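Local coordinates for protein p13 MTCP-1 (Homo sapiens, PDB 1A1X) that binds the PH domains of the kinases AKT1 and AKT2 and enhances their phosphorylation and activation, at residues A[8-13]-A[76-81]; A[14-19]-A[66-71]; A[40-45]-A[99-104]; A[46-51]-A[95-100]; A[85-90]-A[103-108]. All blocks are in the same frame, centred on the assembly; numbering follows the deposited sequence.

Contact 1: residues A[8-13]-A[76-81]; sequences GAPPDH and ERYMDN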
# COMPACT_ATOMS: atom_id res chain seq x y z
N GLY A 8 0.31 2.64 14.78
CA GLY A 8 0.80 3.78 15.54
C GLY A 8 1.40 4.88 14.69
O GLY A 8 1.20 4.91 13.47
N ALA A 9 2.17 5.75 15.34
CA ALA A 9 2.80 6.88 14.66
C ALA A 9 4.07 6.55 13.88
O ALA A 9 4.85 5.67 14.27
CB ALA A 9 3.08 8.00 15.67
N PRO A 10 4.27 7.24 12.74
CA PRO A 10 5.45 7.03 11.91
C PRO A 10 6.64 7.71 12.57
O PRO A 10 6.47 8.53 13.47
CB PRO A 10 5.06 7.72 10.60
CG PRO A 10 4.17 8.81 11.04
CD PRO A 10 3.30 8.12 12.06
N PRO A 11 7.87 7.33 12.18
CA PRO A 11 9.04 7.97 12.80
C PRO A 11 9.12 9.47 12.51
O PRO A 11 8.80 9.94 11.42
CB PRO A 11 10.22 7.20 12.19
CG PRO A 11 9.70 6.74 10.89
CD PRO A 11 8.30 6.29 11.23
N ASP A 12 9.51 10.23 13.54
CA ASP A 12 9.67 11.67 13.45
C ASP A 12 10.76 12.01 12.42
O ASP A 12 10.70 13.03 11.73
CB ASP A 12 10.03 12.22 14.83
CG ASP A 12 10.50 13.64 14.78
OD1 ASP A 12 9.69 14.52 14.41
OD2 ASP A 12 11.69 13.87 15.09
N HIS A 13 11.77 11.15 12.34
CA HIS A 13 12.84 11.33 11.38
C HIS A 13 13.62 10.06 11.05
O HIS A 13 13.61 9.08 11.80
CB HIS A 13 13.79 12.46 11.80
CG HIS A 13 14.50 12.23 13.09
ND1 HIS A 13 14.22 12.95 14.23
CD2 HIS A 13 15.53 11.40 13.41
CE1 HIS A 13 15.05 12.58 15.19
NE2 HIS A 13 15.86 11.65 14.72
N GLU A 76 0.69 14.25 7.01
CA GLU A 76 1.25 12.94 6.71
C GLU A 76 2.16 12.86 5.51
O GLU A 76 1.83 12.27 4.48
CB GLU A 76 0.14 11.88 6.63
CG GLU A 76 -0.47 11.57 8.00
CD GLU A 76 0.60 11.37 9.08
OE1 GLU A 76 1.07 10.22 9.26
OE2 GLU A 76 0.97 12.37 9.75
N ARG A 77 3.31 13.48 5.65
CA ARG A 77 4.32 13.48 4.62
C ARG A 77 5.66 13.83 5.25
O ARG A 77 5.71 14.23 6.41
CB ARG A 77 3.95 14.43 3.48
CG ARG A 77 3.55 15.79 3.90
CD ARG A 77 2.61 16.41 2.88
NE ARG A 77 2.39 17.81 3.20
CZ ARG A 77 1.96 18.72 2.32
NH1 ARG A 77 1.69 18.37 1.07
NH2 ARG A 77 1.87 19.99 2.70
N TYR A 78 6.73 13.58 4.51
CA TYR A 78 8.08 13.86 5.00
C TYR A 78 8.77 14.88 4.12
O TYR A 78 8.57 14.91 2.91
CB TYR A 78 8.93 12.59 4.98
CG TYR A 78 8.64 11.61 6.09
CD1 TYR A 78 9.32 11.69 7.30
CD2 TYR A 78 7.71 10.59 5.92
CE1 TYR A 78 9.08 10.78 8.32
CE2 TYR A 78 7.46 9.68 6.92
CZ TYR A 78 8.15 9.77 8.12
OH TYR A 78 7.88 8.87 9.13
N MET A 79 9.56 15.74 4.75
CA MET A 79 10.34 16.71 4.01
C MET A 79 11.77 16.21 4.11
O MET A 79 12.24 15.90 5.20
CB MET A 79 10.23 18.12 4.60
CG MET A 79 11.06 19.13 3.81
SD MET A 79 10.98 20.82 4.39
CE MET A 79 9.62 21.43 3.45
N ASP A 80 12.45 16.08 2.97
CA ASP A 80 13.83 15.61 2.96
C ASP A 80 14.82 16.76 3.09
O ASP A 80 14.43 17.92 3.28
CB ASP A 80 14.13 14.75 1.73
CG ASP A 80 13.98 15.49 0.39
OD1 ASP A 80 14.10 16.73 0.34
OD2 ASP A 80 13.77 14.81 -0.64
N ASN A 81 16.11 16.45 2.95
CA ASN A 81 17.16 17.45 3.06
C ASN A 81 17.21 18.46 1.91
O ASN A 81 17.83 19.52 2.05
CB ASN A 81 18.51 16.77 3.23
CG ASN A 81 18.75 15.73 2.19
OD1 ASN A 81 18.14 14.66 2.23
ND2 ASN A 81 19.58 16.05 1.22
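Tyr78 reaches across from strand 77-80 with its ring and plants the hydroxyl between Pro10 and Pro11, where one polar bond is set against apolar carbons. Its CG stands anti to the carbonyl carbon (chi1 -76°), on the side from which the ring extends to the two prolines. The OH donates to the carbonyl oxygen of Pro11, with 2.7 Å between Tyr78 OH and Pro11 O, in the carbonyl plane and on a lone pair. That acceptor also lies at the ring edge, 3.2 Å from Tyr78 CE1. Carbons of both proline rings crowd the hydroxyl: Pro11 CG comes within 3.3 Å of Tyr78 OH, and Pro10 CB within 3.4 Å of the same oxygen. Further out, Glu76, bent at chi2, brings OE1 to 3.8 Å from Pro10 CG. Leu72, Leu100 and Leu102 also touch Tyr78. The arrangement is that of a segment leading into the first barrel strand, anchored by a tyrosine from another strand of the closed antiparallel beta barrel of the TCL1 family.

Contact 2: residues A[14-19]-A[66-71]; sequences LWVHQE and LPLMWQ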
# COMPACT_ATOMS: atom_id res chain seq x y z
N LEU A 14 14.24 10.08 9.87
CA LEU A 14 15.03 8.97 9.39
C LEU A 14 16.34 9.53 8.83
O LEU A 14 16.33 10.37 7.93
CB LEU A 14 14.27 8.22 8.30
CG LEU A 14 13.03 7.47 8.80
CD1 LEU A 14 12.05 7.19 7.68
CD2 LEU A 14 13.48 6.20 9.47
N TRP A 15 17.45 9.12 9.43
CA TRP A 15 18.76 9.58 9.01
C TRP A 15 19.48 8.41 8.35
O TRP A 15 19.57 7.33 8.93
CB TRP A 15 19.60 10.05 10.20
CG TRP A 15 19.16 11.33 10.89
CD1 TRP A 15 18.56 11.43 12.11
CD2 TRP A 15 19.39 12.67 10.44
NE1 TRP A 15 18.41 12.75 12.45
CE2 TRP A 15 18.91 13.53 11.45
CE3 TRP A 15 19.96 13.23 9.29
CZ2 TRP A 15 18.98 14.93 11.34
CZ3 TRP A 15 20.03 14.63 9.18
CH2 TRP A 15 19.55 15.45 10.20
N VAL A 16 20.01 8.64 7.15
CA VAL A 16 20.73 7.62 6.41
C VAL A 16 22.02 7.21 7.13
O VAL A 16 22.64 8.01 7.85
CB VAL A 16 21.07 8.13 4.97
CG1 VAL A 16 22.14 9.21 5.03
CG2 VAL A 16 21.49 7.00 4.08
N HIS A 17 22.37 5.93 7.01
CA HIS A 17 23.61 5.43 7.61
C HIS A 17 24.47 4.95 6.46
O HIS A 17 25.62 5.37 6.29
CB HIS A 17 23.34 4.27 8.56
CG HIS A 17 24.56 3.83 9.29
ND1 HIS A 17 25.07 4.53 10.36
CD2 HIS A 17 25.42 2.82 9.06
CE1 HIS A 17 26.19 3.97 10.76
NE2 HIS A 17 26.43 2.93 9.99
N GLN A 18 23.87 4.08 5.66
CA GLN A 18 24.48 3.52 4.48
C GLN A 18 23.38 3.63 3.44
O GLN A 18 22.21 3.76 3.79
CB GLN A 18 24.81 2.06 4.75
CG GLN A 18 25.64 1.40 3.69
CD GLN A 18 25.93 -0.04 4.01
OE1 GLN A 18 25.03 -0.89 3.95
NE2 GLN A 18 27.18 -0.33 4.37
N GLU A 19 23.75 3.60 2.16
CA GLU A 19 22.77 3.71 1.09
C GLU A 19 21.61 2.75 1.32
O GLU A 19 21.82 1.55 1.45
CB GLU A 19 23.43 3.39 -0.27
CG GLU A 19 23.22 4.44 -1.36
CD GLU A 19 21.89 4.30 -2.09
OE1 GLU A 19 20.86 4.82 -1.61
OE2 GLU A 19 21.89 3.68 -3.17
N LEU A 66 17.51 8.27 -3.13
CA LEU A 66 16.95 8.48 -1.80
C LEU A 66 17.72 9.61 -1.09
O LEU A 66 18.92 9.80 -1.34
CB LEU A 66 17.03 7.19 -0.98
CG LEU A 66 15.86 6.20 -1.01
CD1 LEU A 66 14.86 6.55 -2.10
CD2 LEU A 66 16.39 4.78 -1.17
N PRO A 67 17.06 10.33 -0.18
CA PRO A 67 17.69 11.44 0.55
C PRO A 67 18.54 11.06 1.75
O PRO A 67 18.52 9.92 2.22
CB PRO A 67 16.49 12.28 0.96
CG PRO A 67 15.46 11.24 1.29
CD PRO A 67 15.63 10.22 0.17
N LEU A 68 19.29 12.05 2.23
CA LEU A 68 20.14 11.88 3.40
C LEU A 68 19.26 11.81 4.65
O LEU A 68 19.62 11.17 5.64
CB LEU A 68 21.11 13.06 3.55
CG LEU A 68 22.17 13.33 2.49
CD1 LEU A 68 22.95 14.57 2.89
CD2 LEU A 68 23.10 12.15 2.34
N MET A 69 18.11 12.47 4.59
CA MET A 69 17.21 12.48 5.73
C MET A 69 15.78 12.83 5.38
O MET A 69 15.51 13.55 4.42
CB MET A 69 17.70 13.48 6.77
CG MET A 69 17.69 14.91 6.27
SD MET A 69 16.96 16.05 7.45
CE MET A 69 15.29 16.07 6.89
N TRP A 70 14.86 12.33 6.21
CA TRP A 70 13.43 12.58 6.08
C TRP A 70 13.01 13.08 7.44
O TRP A 70 13.42 12.52 8.45
CB TRP A 70 12.67 11.30 5.77
CG TRP A 70 12.53 10.96 4.32
CD1 TRP A 70 11.91 11.70 3.36
CD2 TRP A 70 12.91 9.73 3.69
NE1 TRP A 70 11.87 11.00 2.18
CE2 TRP A 70 12.47 9.79 2.36
CE3 TRP A 70 13.57 8.57 4.14
CZ2 TRP A 70 12.67 8.73 1.45
CZ3 TRP A 70 13.77 7.53 3.24
CH2 TRP A 70 13.32 7.61 1.91
N GLN A 71 12.19 14.12 7.48
CA GLN A 71 11.69 14.70 8.72
C GLN A 71 10.18 14.76 8.61
O GLN A 71 9.65 15.29 7.63
CB GLN A 71 12.27 16.10 8.88
CG GLN A 71 11.90 16.82 10.16
CD GLN A 71 12.54 18.20 10.24
OE1 GLN A 71 11.95 19.20 9.82
NE2 GLN A 71 13.77 18.25 10.75
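Leu14 and Trp70 form the apolar centre, a cross-strand pair on the buried face of the sheet, with Leu14 CD1 4.1 Å from Trp70 CE3. Pro67 CG of the same segment sits over the centre of one face of the Trp70 indole. Tyr22 and Trp86 meet the same indole from elsewhere in the barrel. On the reverse face Trp15 and Met69 lie side by side, pointing the same way. Met69 CB is 3.4 Å from Trp15 CE3, and chi2, at 134°, sets Met69 SD beside the indole, 4.3 Å from the centroid of the six-membered ring, an oblique Met-aromatic contact. Next along the strand, Val16 CG1 touches Leu68 CD2 at 4.1 Å. Between the two faces runs the polar seam: Leu14 and Trp70 exchange both backbone bonds, and Val16 N reaches Leu68 O at 3.0 Å with an angle of 170° at the hydrogen. At the outer edge Glu19 passes near Leu66, its OE1 bonded to Ser64. With strand axes 172° apart, the pairing of 14-16 with 69-71 is the antiparallel seam at which the first strand meets strand 69-73 and closes the beta barrel.

Contact 3: residues A[40-45]-A[99-104]; sequences FLRARV and ELLLKL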
# COMPACT_ATOMS: atom_id res chain seq x y z
N PHE A 40 6.68 8.93 -11.70
CA PHE A 40 7.17 9.30 -10.38
C PHE A 40 7.94 8.21 -9.67
O PHE A 40 8.08 7.09 -10.17
CB PHE A 40 6.02 9.80 -9.48
CG PHE A 40 4.90 8.82 -9.37
CD1 PHE A 40 3.87 8.82 -10.30
CD2 PHE A 40 4.91 7.85 -8.38
CE1 PHE A 40 2.86 7.86 -10.24
CE2 PHE A 40 3.91 6.89 -8.31
CZ PHE A 40 2.88 6.89 -9.25
N LEU A 41 8.41 8.54 -8.47
CA LEU A 41 9.18 7.62 -7.67
C LEU A 41 8.58 7.38 -6.30
O LEU A 41 8.05 8.30 -5.67
CB LEU A 41 10.60 8.17 -7.55
CG LEU A 41 11.64 7.30 -6.85
CD1 LEU A 41 12.92 7.32 -7.65
CD2 LEU A 41 11.85 7.79 -5.43
N ARG A 42 8.62 6.13 -5.88
CA ARG A 42 8.12 5.71 -4.57
C ARG A 42 9.26 5.01 -3.83
O ARG A 42 10.16 4.44 -4.44
CB ARG A 42 6.95 4.73 -4.70
CG ARG A 42 5.61 5.35 -5.12
CD ARG A 42 4.43 4.48 -4.65
NE ARG A 42 3.16 4.88 -5.27
CZ ARG A 42 2.61 4.29 -6.33
NH1 ARG A 42 3.21 3.26 -6.91
NH2 ARG A 42 1.47 4.75 -6.83
N ALA A 43 9.22 5.08 -2.51
CA ALA A 43 10.21 4.41 -1.68
C ALA A 43 9.41 3.58 -0.69
O ALA A 43 8.46 4.07 -0.09
CB ALA A 43 11.08 5.41 -0.94
N ARG A 44 9.72 2.30 -0.59
CA ARG A 44 9.04 1.42 0.34
C ARG A 44 10.06 1.23 1.46
O ARG A 44 11.18 0.79 1.22
CB ARG A 44 8.68 0.09 -0.33
CG ARG A 44 7.78 -0.80 0.50
CD ARG A 44 6.94 -1.69 -0.39
NE ARG A 44 7.77 -2.50 -1.28
CZ ARG A 44 8.32 -3.66 -0.95
NH1 ARG A 44 8.14 -4.18 0.26
NH2 ARG A 44 9.05 -4.31 -1.84
N VAL A 45 9.69 1.64 2.66
CA VAL A 45 10.61 1.58 3.80
C VAL A 45 10.05 0.68 4.89
O VAL A 45 8.94 0.89 5.38
CB VAL A 45 10.87 3.01 4.38
CG1 VAL A 45 12.15 3.03 5.17
CG2 VAL A 45 10.91 4.06 3.26
N GLU A 99 5.69 -0.99 7.72
CA GLU A 99 6.05 -0.49 6.41
C GLU A 99 5.50 0.88 6.04
O GLU A 99 4.32 1.17 6.26
CB GLU A 99 5.63 -1.51 5.35
CG GLU A 99 5.79 -1.02 3.92
CD GLU A 99 5.30 -2.01 2.90
OE1 GLU A 99 5.98 -3.03 2.68
OE2 GLU A 99 4.25 -1.76 2.29
N LEU A 100 6.36 1.73 5.48
CA LEU A 100 5.96 3.05 5.02
C LEU A 100 6.06 3.02 3.52
O LEU A 100 6.99 2.42 2.98
CB LEU A 100 6.90 4.14 5.54
CG LEU A 100 6.82 4.62 6.98
CD1 LEU A 100 8.01 5.51 7.28
CD2 LEU A 100 5.51 5.37 7.20
N LEU A 101 5.06 3.58 2.84
CA LEU A 101 5.09 3.67 1.39
C LEU A 101 5.06 5.17 1.10
O LEU A 101 4.04 5.84 1.31
CB LEU A 101 3.90 2.97 0.72
CG LEU A 101 4.04 3.02 -0.81
CD1 LEU A 101 5.26 2.23 -1.25
CD2 LEU A 101 2.77 2.51 -1.49
N LEU A 102 6.21 5.69 0.67
CA LEU A 102 6.41 7.11 0.37
C LEU A 102 6.42 7.43 -1.11
O LEU A 102 7.00 6.70 -1.91
CB LEU A 102 7.74 7.58 0.97
CG LEU A 102 7.96 7.34 2.46
CD1 LEU A 102 9.35 7.84 2.88
CD2 LEU A 102 6.87 8.04 3.24
N LYS A 103 5.83 8.57 -1.46
CA LYS A 103 5.78 8.99 -2.85
C LYS A 103 6.36 10.39 -2.97
O LYS A 103 5.86 11.33 -2.34
CB LYS A 103 4.34 8.98 -3.36
CG LYS A 103 4.20 9.31 -4.84
CD LYS A 103 2.76 9.28 -5.29
CE LYS A 103 2.65 9.61 -6.75
NZ LYS A 103 1.27 9.47 -7.25
N LEU A 104 7.40 10.54 -3.78
CA LEU A 104 8.03 11.84 -3.99
C LEU A 104 7.11 12.72 -4.83
O LEU A 104 6.78 12.37 -5.96
CB LEU A 104 9.39 11.69 -4.68
CG LEU A 104 10.08 13.00 -5.01
CD1 LEU A 104 10.28 13.84 -3.75
CD2 LEU A 104 11.40 12.71 -5.69
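Phe40 and Lys103 make the tightest side-chain contact: the extended lysine lays CE over the ring centre, 3.3 Å from the Phe40 centroid (CH-pi), with NZ over the same face at 3.7 Å from it, a cation-pi interaction. NZ also bonds Gly4 and Glu5 of the second subunit. Phe40 CE2 sits 3.5 Å above the centre of one Arg42 guanidinium face; Arg42 NE bonds Gln89. An alanine in place of Phe40 would probably uncover that guanidinium face and cost the lysine its aromatic face, leaving the ammonium to its partners in the second subunit. On the barrel's inner face Ala43, Val45, Leu100 and Leu102 pack at ordinary apolar distances, Val45 CG2 lying 4.1 Å from Leu102 CD1. The far end is looser: Arg44 NH1 reaches Glu99 OE1 at 3.4 Å, a weak salt bridge, while Arg44 NE pairs with Glu35 and Glu99 OE1 with Gln46. Five backbone bonds join the strands, an antiparallel pairing within the closed beta barrel whose outer face meets a second subunit.

Contact 4: residues A[46-51]-A[95-100]; sequences QQIQVP and RGVQEL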
# COMPACT_ATOMS: atom_id res chain seq x y z
N GLN A 46 10.84 -0.33 5.26
CA GLN A 46 10.45 -1.29 6.28
C GLN A 46 11.39 -1.31 7.48
O GLN A 46 12.62 -1.28 7.32
CB GLN A 46 10.35 -2.69 5.69
CG GLN A 46 9.24 -2.85 4.66
CD GLN A 46 9.11 -4.28 4.18
OE1 GLN A 46 9.96 -5.11 4.48
NE2 GLN A 46 8.06 -4.56 3.42
N GLN A 47 10.81 -1.39 8.67
CA GLN A 47 11.57 -1.43 9.91
C GLN A 47 12.05 -2.85 10.15
O GLN A 47 11.32 -3.70 10.68
CB GLN A 47 10.70 -0.93 11.08
CG GLN A 47 11.49 -0.33 12.24
CD GLN A 47 12.15 -1.37 13.10
OE1 GLN A 47 11.51 -1.92 14.00
NE2 GLN A 47 13.42 -1.67 12.85
N ILE A 48 13.27 -3.11 9.71
CA ILE A 48 13.90 -4.41 9.85
C ILE A 48 15.28 -4.19 10.46
O ILE A 48 16.01 -3.27 10.06
CB ILE A 48 14.05 -5.11 8.48
CG1 ILE A 48 12.66 -5.34 7.86
CG2 ILE A 48 14.82 -6.43 8.62
CD1 ILE A 48 12.68 -5.92 6.45
N GLN A 49 15.60 -5.01 11.46
CA GLN A 49 16.89 -4.97 12.15
C GLN A 49 17.99 -5.51 11.24
O GLN A 49 17.97 -6.67 10.84
CB GLN A 49 16.79 -5.81 13.42
CG GLN A 49 18.02 -5.82 14.30
CD GLN A 49 17.79 -6.56 15.61
OE1 GLN A 49 16.94 -6.17 16.43
NE2 GLN A 49 18.51 -7.66 15.80
N VAL A 50 18.91 -4.64 10.83
CA VAL A 50 20.00 -5.05 9.96
C VAL A 50 21.31 -4.62 10.60
O VAL A 50 21.32 -3.76 11.48
CB VAL A 50 19.89 -4.44 8.53
CG1 VAL A 50 18.67 -5.00 7.82
CG2 VAL A 50 19.79 -2.93 8.60
N PRO A 51 22.44 -5.24 10.20
CA PRO A 51 23.72 -4.86 10.79
C PRO A 51 24.12 -3.48 10.32
O PRO A 51 23.67 -3.00 9.27
CB PRO A 51 24.67 -5.92 10.26
CG PRO A 51 24.10 -6.24 8.91
CD PRO A 51 22.62 -6.32 9.21
N ARG A 95 3.09 -8.66 7.04
CA ARG A 95 3.79 -9.89 7.42
C ARG A 95 4.59 -9.68 8.71
O ARG A 95 5.67 -10.25 8.89
CB ARG A 95 4.67 -10.39 6.27
CG ARG A 95 3.91 -11.19 5.19
CD ARG A 95 2.83 -10.37 4.49
NE ARG A 95 2.05 -11.16 3.54
CZ ARG A 95 1.82 -10.80 2.27
NH1 ARG A 95 2.30 -9.66 1.79
NH2 ARG A 95 1.10 -11.60 1.48
N GLY A 96 4.06 -8.85 9.60
CA GLY A 96 4.70 -8.58 10.88
C GLY A 96 5.73 -7.47 10.91
O GLY A 96 6.27 -7.16 11.98
N VAL A 97 5.98 -6.85 9.76
CA VAL A 97 6.95 -5.76 9.65
C VAL A 97 6.26 -4.44 9.35
O VAL A 97 5.40 -4.36 8.47
CB VAL A 97 7.98 -6.05 8.54
CG1 VAL A 97 8.95 -4.90 8.37
CG2 VAL A 97 8.73 -7.32 8.85
N GLN A 98 6.66 -3.39 10.07
CA GLN A 98 6.10 -2.06 9.87
C GLN A 98 6.61 -1.52 8.53
O GLN A 98 7.81 -1.58 8.23
CB GLN A 98 6.51 -1.12 11.01
CG GLN A 98 5.76 0.19 11.04
CD GLN A 98 6.11 1.03 12.24
OE1 GLN A 98 5.84 2.23 12.27
NE2 GLN A 98 6.71 0.41 13.25
N GLU A 99 5.69 -0.99 7.72
CA GLU A 99 6.05 -0.49 6.41
C GLU A 99 5.50 0.88 6.04
O GLU A 99 4.32 1.17 6.26
CB GLU A 99 5.63 -1.51 5.35
CG GLU A 99 5.79 -1.02 3.92
CD GLU A 99 5.30 -2.01 2.90
OE1 GLU A 99 5.98 -3.03 2.68
OE2 GLU A 99 4.25 -1.76 2.29
N LEU A 100 6.36 1.73 5.48
CA LEU A 100 5.96 3.05 5.02
C LEU A 100 6.06 3.02 3.52
O LEU A 100 6.99 2.42 2.98
CB LEU A 100 6.90 4.14 5.54
CG LEU A 100 6.82 4.62 6.98
CD1 LEU A 100 8.01 5.51 7.28
CD2 LEU A 100 5.51 5.37 7.20
O HOH W 1 8.71 -3.88 12.16
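Gln46 can be followed atom by atom along Val97 and Glu99. Its CB lies 3.7 Å from Val97 CG1, so the methyl covers the root of the chain. With chi1 at -66°, CG stands anti to the carbonyl carbon and runs beside Glu99, 3.9 Å from Glu99 CB. Gln46 CD, on the extended line, lies 3.7 Å from Glu99 OE1. At the tip the amide oxygen faces Val97 and the nitrogen faces Glu99: Gln46 OE1 comes to 4.0 Å from Val97 CG1, whereas NE2 donates to the carboxylate at 2.7 Å from Glu99 OE1, with 163° at the hydrogen. That bond lies 3° out of the amide plane and uses the anti lone pair, the one away from the other oxygen.

Gln47 N donates directly to Gln98 O. The return bond of the same pair is not direct: a water accepts from Gln98 N and donates to Gln47 O, 3.0 Å from that oxygen. Val97 CG1 also meets Ile48 CG1, 3.8 Å away, the two side chains crossing at about a right angle. The side chain of Gln47 turns off to Thr29, and that of Gln98 to His91.

The chemistry is that of the end of a strand pairing, where a side-chain bond and a water supplement the backbone. The in-plane bond is consistent with holding amide and carboxylate nearly coplanar, and this donor, with the weak approach of Arg44, would probably stabilise the ionised carboxylate.

Contact 5: residues A[85-90]-A[103-108]; sequences LWQIQH and KLLPDD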
# COMPACT_ATOMS: atom_id res chain seq x y z
N LEU A 85 8.96 17.13 -0.72
CA LEU A 85 7.95 16.46 0.08
C LEU A 85 7.64 15.07 -0.44
O LEU A 85 7.59 14.83 -1.64
CB LEU A 85 6.66 17.28 0.12
CG LEU A 85 6.44 18.25 1.28
CD1 LEU A 85 7.70 19.04 1.55
CD2 LEU A 85 5.28 19.17 0.96
N TRP A 86 7.47 14.14 0.50
CA TRP A 86 7.17 12.75 0.19
C TRP A 86 5.86 12.42 0.89
O TRP A 86 5.77 12.52 2.11
CB TRP A 86 8.27 11.83 0.71
CG TRP A 86 9.59 12.03 0.05
CD1 TRP A 86 10.41 13.12 0.18
CD2 TRP A 86 10.27 11.11 -0.82
NE1 TRP A 86 11.56 12.93 -0.56
CE2 TRP A 86 11.50 11.71 -1.18
CE3 TRP A 86 9.97 9.84 -1.32
CZ2 TRP A 86 12.43 11.08 -2.02
CZ3 TRP A 86 10.89 9.21 -2.16
CH2 TRP A 86 12.11 9.84 -2.50
N GLN A 87 4.85 12.04 0.12
CA GLN A 87 3.55 11.71 0.67
C GLN A 87 3.54 10.31 1.27
O GLN A 87 4.04 9.37 0.65
CB GLN A 87 2.50 11.76 -0.45
CG GLN A 87 1.07 11.48 -0.00
CD GLN A 87 0.53 12.56 0.92
OE1 GLN A 87 0.47 13.73 0.54
NE2 GLN A 87 0.12 12.17 2.12
N ILE A 88 3.01 10.16 2.48
CA ILE A 88 2.92 8.83 3.07
C ILE A 88 1.64 8.25 2.47
O ILE A 88 0.54 8.71 2.78
CB ILE A 88 2.78 8.87 4.61
CG1 ILE A 88 4.06 9.41 5.26
CG2 ILE A 88 2.49 7.47 5.16
CD1 ILE A 88 3.91 9.68 6.77
N GLN A 89 1.78 7.31 1.54
CA GLN A 89 0.61 6.70 0.90
C GLN A 89 -0.00 5.62 1.77
O GLN A 89 -1.21 5.38 1.73
CB GLN A 89 0.95 6.19 -0.49
CG GLN A 89 1.48 7.30 -1.37
CD GLN A 89 1.39 6.95 -2.82
OE1 GLN A 89 2.22 6.21 -3.34
NE2 GLN A 89 0.38 7.47 -3.50
N HIS A 90 0.84 4.93 2.53
CA HIS A 90 0.36 3.96 3.50
C HIS A 90 1.40 3.64 4.57
O HIS A 90 2.61 3.78 4.35
CB HIS A 90 -0.30 2.72 2.86
CG HIS A 90 0.65 1.65 2.40
ND1 HIS A 90 1.74 1.25 3.14
CD2 HIS A 90 0.62 0.86 1.31
CE1 HIS A 90 2.34 0.25 2.52
NE2 HIS A 90 1.68 -0.00 1.40
N LYS A 103 5.83 8.57 -1.46
CA LYS A 103 5.78 8.99 -2.85
C LYS A 103 6.36 10.39 -2.97
O LYS A 103 5.86 11.33 -2.34
CB LYS A 103 4.34 8.98 -3.36
CG LYS A 103 4.20 9.31 -4.84
CD LYS A 103 2.76 9.28 -5.29
CE LYS A 103 2.65 9.61 -6.75
NZ LYS A 103 1.27 9.47 -7.25
N LEU A 104 7.40 10.54 -3.78
CA LEU A 104 8.03 11.84 -3.99
C LEU A 104 7.11 12.72 -4.83
O LEU A 104 6.78 12.37 -5.96
CB LEU A 104 9.39 11.69 -4.68
CG LEU A 104 10.08 13.00 -5.01
CD1 LEU A 104 10.28 13.84 -3.75
CD2 LEU A 104 11.40 12.71 -5.69
N LEU A 105 6.68 13.83 -4.25
CA LEU A 105 5.79 14.76 -4.92
C LEU A 105 6.58 15.84 -5.66
O LEU A 105 7.73 16.12 -5.33
CB LEU A 105 4.89 15.42 -3.87
CG LEU A 105 3.98 14.48 -3.07
CD1 LEU A 105 3.25 15.28 -2.00
CD2 LEU A 105 3.00 13.80 -3.98
N PRO A 106 5.97 16.44 -6.70
CA PRO A 106 6.65 17.49 -7.47
C PRO A 106 6.85 18.70 -6.58
O PRO A 106 6.01 18.98 -5.73
CB PRO A 106 5.67 17.77 -8.61
CG PRO A 106 4.34 17.42 -8.02
CD PRO A 106 4.63 16.17 -7.25
N ASP A 107 7.98 19.39 -6.73
CA ASP A 107 8.23 20.56 -5.89
C ASP A 107 7.25 21.67 -6.20
O ASP A 107 7.07 22.03 -7.36
CB ASP A 107 9.66 21.07 -6.04
CG ASP A 107 10.00 22.17 -5.03
OD1 ASP A 107 9.59 23.34 -5.25
OD2 ASP A 107 10.66 21.86 -4.02
N ASP A 108 6.59 22.19 -5.17
CA ASP A 108 5.63 23.28 -5.36
C ASP A 108 6.09 24.52 -4.61
O ASP A 108 7.20 24.99 -4.95
CB ASP A 108 4.23 22.86 -4.89
CG ASP A 108 3.15 23.86 -5.28
OD1 ASP A 108 3.43 24.80 -6.07
OD2 ASP A 108 2.00 23.71 -4.81
OXT ASP A 108 5.33 25.14 -3.87
O HOH W 2 8.44 17.96 -3.41
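Leu104 CD1 sits over the face of the Trp86 pyrrole ring, 3.7 Å from the five-membered centroid and offset toward the rim, a CH-pi contact within a non-hydrogen-bonded pair. On the same face, Leu104 CB lies against the six-membered ring, 3.8 Å from Trp86 CZ3. The ring nitrogen is bonded to Asp80, and Trp70 meets the indole edge-to-face. A serine in place of Trp86 would probably leave Leu104 CD1 without its aromatic cover and Asp80 OD2 without its indole N-H, opening a gap beside Trp70. On the other face of the sheet the aliphatic part of Lys103 runs past Gln89, with Lys103 CD 3.5 Å from Gln89 NE2 and Lys103 CB 3.5 Å from Gln89 OE1. The amide's own bonds go to Arg42 and to Ala3 and Glu5 of the second subunit. Leu105 CD1 rests 3.9 Å from Gln87 CB. Gln87 and Lys103 exchange both backbone bonds, Leu105 N donates to Leu85 O, and a water links Leu85 N to Leu105 O, completing that pair. Gln89 and His90 both face Leu101, a classic beta bulge in the beta hairpin formed by strands 85-94 and 97-104 of the barrel.

All five contacts belong to one closed antiparallel barrel, and strand 97-104 takes part in three of them. Contacts 3 and 5, with centres 8 Å apart, use its two edges and share Lys103 and Leu104, while contact 4 continues contact 3 toward the strand's start. Contacts 4 and 5 lie about 21 Å apart between centres, on opposite sides of the chain's centre. Contact 2 faces contact 3 across the barrel, about 13 Å between centres, and their side chains meet inside: Trp70 CE2 is 3.7 Å from Leu102 CD1. Contact 1 joins the same interior through Tyr78, which packs on Leu100 and Leu102. Contacts 3, 4 and 5 also touch the second subunit.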